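Local coordinates for kelch-like protein 7 (Homo sapiens, PDB 3II7) that serves as the substrate-specific adapter of a CUL3-RBX1 E3 ubiquitin ligase, marking bound proteins for degradation, here represented by its kelch-repeat domain, at residues N56-I60 with M72-V78. Residues are numbered along the deposited sequence; the frame is centred on the assembly and turned at random.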
loop_
_atom_site.group_PDB
_atom_site.type_symbol
_atom_site.label_atom_id
_atom_site.label_comp_id
_atom_site.label_asym_id
_atom_site.label_seq_id
_atom_site.Cartn_x
_atom_site.Cartn_y
_atom_site.Cartn_z
ATOM N N ASN A 56 11.073 13.069 3.260
ATOM C CA ASN A 56 11.354 12.885 4.688
ATOM C C ASN A 56 10.148 12.752 5.624
ATOM O O ASN A 56 10.341 12.678 6.853
ATOM C CB ASN A 56 12.291 13.972 5.206
ATOM C CG ASN A 56 13.658 13.925 4.542
ATOM O OD1 ASN A 56 14.153 12.843 4.191
ATOM N ND2 ASN A 56 14.289 15.079 4.408
ATOM N N VAL A 57 8.944 12.677 5.058
ATOM C CA VAL A 57 7.713 12.604 5.849
ATOM C C VAL A 57 6.855 11.398 5.465
ATOM O O VAL A 57 6.557 11.185 4.260
ATOM C CB VAL A 57 6.883 13.899 5.697
ATOM C CG1 VAL A 57 5.606 13.838 6.587
ATOM C CG2 VAL A 57 7.726 15.123 6.068
ATOM N N VAL A 58 6.437 10.630 6.494
ATOM C CA VAL A 58 5.391 9.598 6.349
ATOM C C VAL A 58 4.070 10.250 6.695
ATOM O O VAL A 58 3.921 10.815 7.789
ATOM C CB VAL A 58 5.597 8.406 7.269
ATOM C CG1 VAL A 58 4.432 7.410 7.120
ATOM C CG2 VAL A 58 6.962 7.677 7.003
ATOM N N TYR A 59 3.124 10.211 5.749
ATOM C CA TYR A 59 1.760 10.709 5.973
ATOM C C TYR A 59 0.846 9.532 6.226
ATOM O O TYR A 59 0.827 8.548 5.424
ATOM C CB TYR A 59 1.259 11.476 4.748
ATOM C CG TYR A 59 2.073 12.705 4.452
ATOM C CD1 TYR A 59 1.683 13.954 4.925
ATOM C CD2 TYR A 59 3.223 12.621 3.712
ATOM C CE1 TYR A 59 2.432 15.084 4.658
ATOM C CE2 TYR A 59 3.980 13.746 3.408
ATOM C CZ TYR A 59 3.588 14.980 3.891
ATOM O OH TYR A 59 4.336 16.084 3.620
ATOM N N ILE A 60 0.103 9.609 7.333
ATOM C CA ILE A 60 -0.888 8.592 7.696
ATOM C C ILE A 60 -2.248 9.247 7.591
ATOM O O ILE A 60 -2.510 10.291 8.242
ATOM C CB ILE A 60 -0.649 8.064 9.101
ATOM C CG1 ILE A 60 0.670 7.291 9.134
ATOM C CG2 ILE A 60 -1.831 7.113 9.558
ATOM C CD1 ILE A 60 1.096 6.826 10.476
ATOM N N MET A 72 -4.667 14.141 9.415
ATOM C CA MET A 72 -3.530 13.415 8.799
ATOM C C MET A 72 -2.368 13.538 9.753
ATOM O O MET A 72 -1.984 14.644 10.123
ATOM C CB MET A 72 -3.176 14.083 7.444
ATOM C CG MET A 72 -1.990 13.542 6.719
ATOM S SD MET A 72 -2.105 14.002 4.959
ATOM C CE MET A 72 -1.789 15.757 5.052
ATOM N N ASP A 73 -1.829 12.409 10.183
ATOM C CA ASP A 73 -0.674 12.420 11.093
ATOM C C ASP A 73 0.595 12.216 10.286
ATOM O O ASP A 73 0.636 11.376 9.375
ATOM C CB ASP A 73 -0.865 11.381 12.179
ATOM C CG ASP A 73 -2.001 11.728 13.104
ATOM O OD1 ASP A 73 -2.174 12.944 13.430
ATOM O OD2 ASP A 73 -2.755 10.792 13.502
ATOM N N CYS A 74 1.614 13.005 10.595
ATOM C CA CYS A 74 2.809 13.090 9.759
ATOM C C CYS A 74 4.024 12.831 10.614
ATOM O O CYS A 74 4.195 13.462 11.679
ATOM C CB CYS A 74 2.907 14.457 9.124
ATOM S SG CYS A 74 1.398 15.041 8.275
ATOM N N TYR A 75 4.879 11.941 10.148
ATOM C CA TYR A 75 6.101 11.618 10.868
ATOM C C TYR A 75 7.304 12.034 10.057
ATOM O O TYR A 75 7.534 11.490 8.961
ATOM C CB TYR A 75 6.149 10.143 11.145
ATOM C CG TYR A 75 7.404 9.691 11.851
ATOM C CD1 TYR A 75 7.691 10.124 13.148
ATOM C CD2 TYR A 75 8.299 8.801 11.234
ATOM C CE1 TYR A 75 8.851 9.695 13.802
ATOM C CE2 TYR A 75 9.454 8.350 11.901
ATOM C CZ TYR A 75 9.715 8.805 13.168
ATOM O OH TYR A 75 10.837 8.406 13.807
ATOM N N ASN A 76 8.054 13.002 10.578
ATOM C CA ASN A 76 9.280 13.424 9.966
ATOM C C ASN A 76 10.385 12.432 10.375
ATOM O O ASN A 76 10.765 12.346 11.556
ATOM C CB ASN A 76 9.640 14.845 10.364
ATOM C CG ASN A 76 10.866 15.345 9.628
ATOM O OD1 ASN A 76 11.922 14.735 9.702
ATOM N ND2 ASN A 76 10.711 16.439 8.871
ATOM N N VAL A 77 10.869 11.667 9.421
ATOM C CA VAL A 77 11.805 10.567 9.711
ATOM C C VAL A 77 13.192 11.032 10.159
ATOM O O VAL A 77 13.880 10.319 10.903
ATOM C CB VAL A 77 11.969 9.618 8.502
ATOM C CG1 VAL A 77 10.593 9.023 8.088
ATOM C CG2 VAL A 77 12.695 10.312 7.349
ATOM N N VAL A 78 13.596 12.216 9.720
ATOM C CA VAL A 78 14.908 12.761 10.052
ATOM C C VAL A 78 14.919 13.390 11.455
ATOM O O VAL A 78 15.865 13.194 12.220
ATOM C CB VAL A 78 15.326 13.806 8.974
ATOM C CG1 VAL A 78 16.523 14.621 9.423
ATOM C CG2 VAL A 78 15.613 13.085 7.634
#
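Two sulfurs flank CD1 of Tyr59 from opposite sides of the ring plane. Cys74 SG lies 3.5 Å from Tyr59 CD1, and Met72 SD lies 3.8 Å from the same CD1. Both approach obliquely, in Cys-aromatic and Met-aromatic contacts. The Met72 chain is extended at first, then bends at chi3 (71°), which brings CE as well as SD close to CD1. With an alanine in place of Met72, the gap opened beside CD1 would probably leave the ring freer to shift. Val57 CG1 packs on the ring face on the Cys74 side, offset toward its rim, and also touches Cys74 CB at 3.8 Å. On the other side of the sheet, Val58 CG2 rests on Val77 CG1 at 4.0 Å, the two side chains crossing at about a right angle. Val58 also reaches Cys292 and Val294 of strand 290-295, in the neighbouring sheet.

These are the two middle strands of a four-stranded antiparallel blade of the six-bladed kelch beta-propeller. Val58 and Tyr75 form a hydrogen-bonded pair: Val58 N to Tyr75 O and Tyr75 N to Val58 O are both 2.8 Å. Ile60 and Asp73 form another; the bond from Asp73 N to Ile60 O is the less straight, at 144°. Beyond the strand end, Val77 N donates to Asn56 O at 2.8 Å. Val78 CG2 touches the amide of Asn56, 3.7 Å from OD1.

The main polar partners of Asp73, Tyr75 and Asn76 lie outside the two segments: Asp73 forms salt bridges with Arg71 and Arg46 and bonds to Ser84. Tyr75 OH is hydrogen-bonded to Asp80, and Asn76 OD1 accepts from Lys79 N and, within 72-78, weakly from Val78 N.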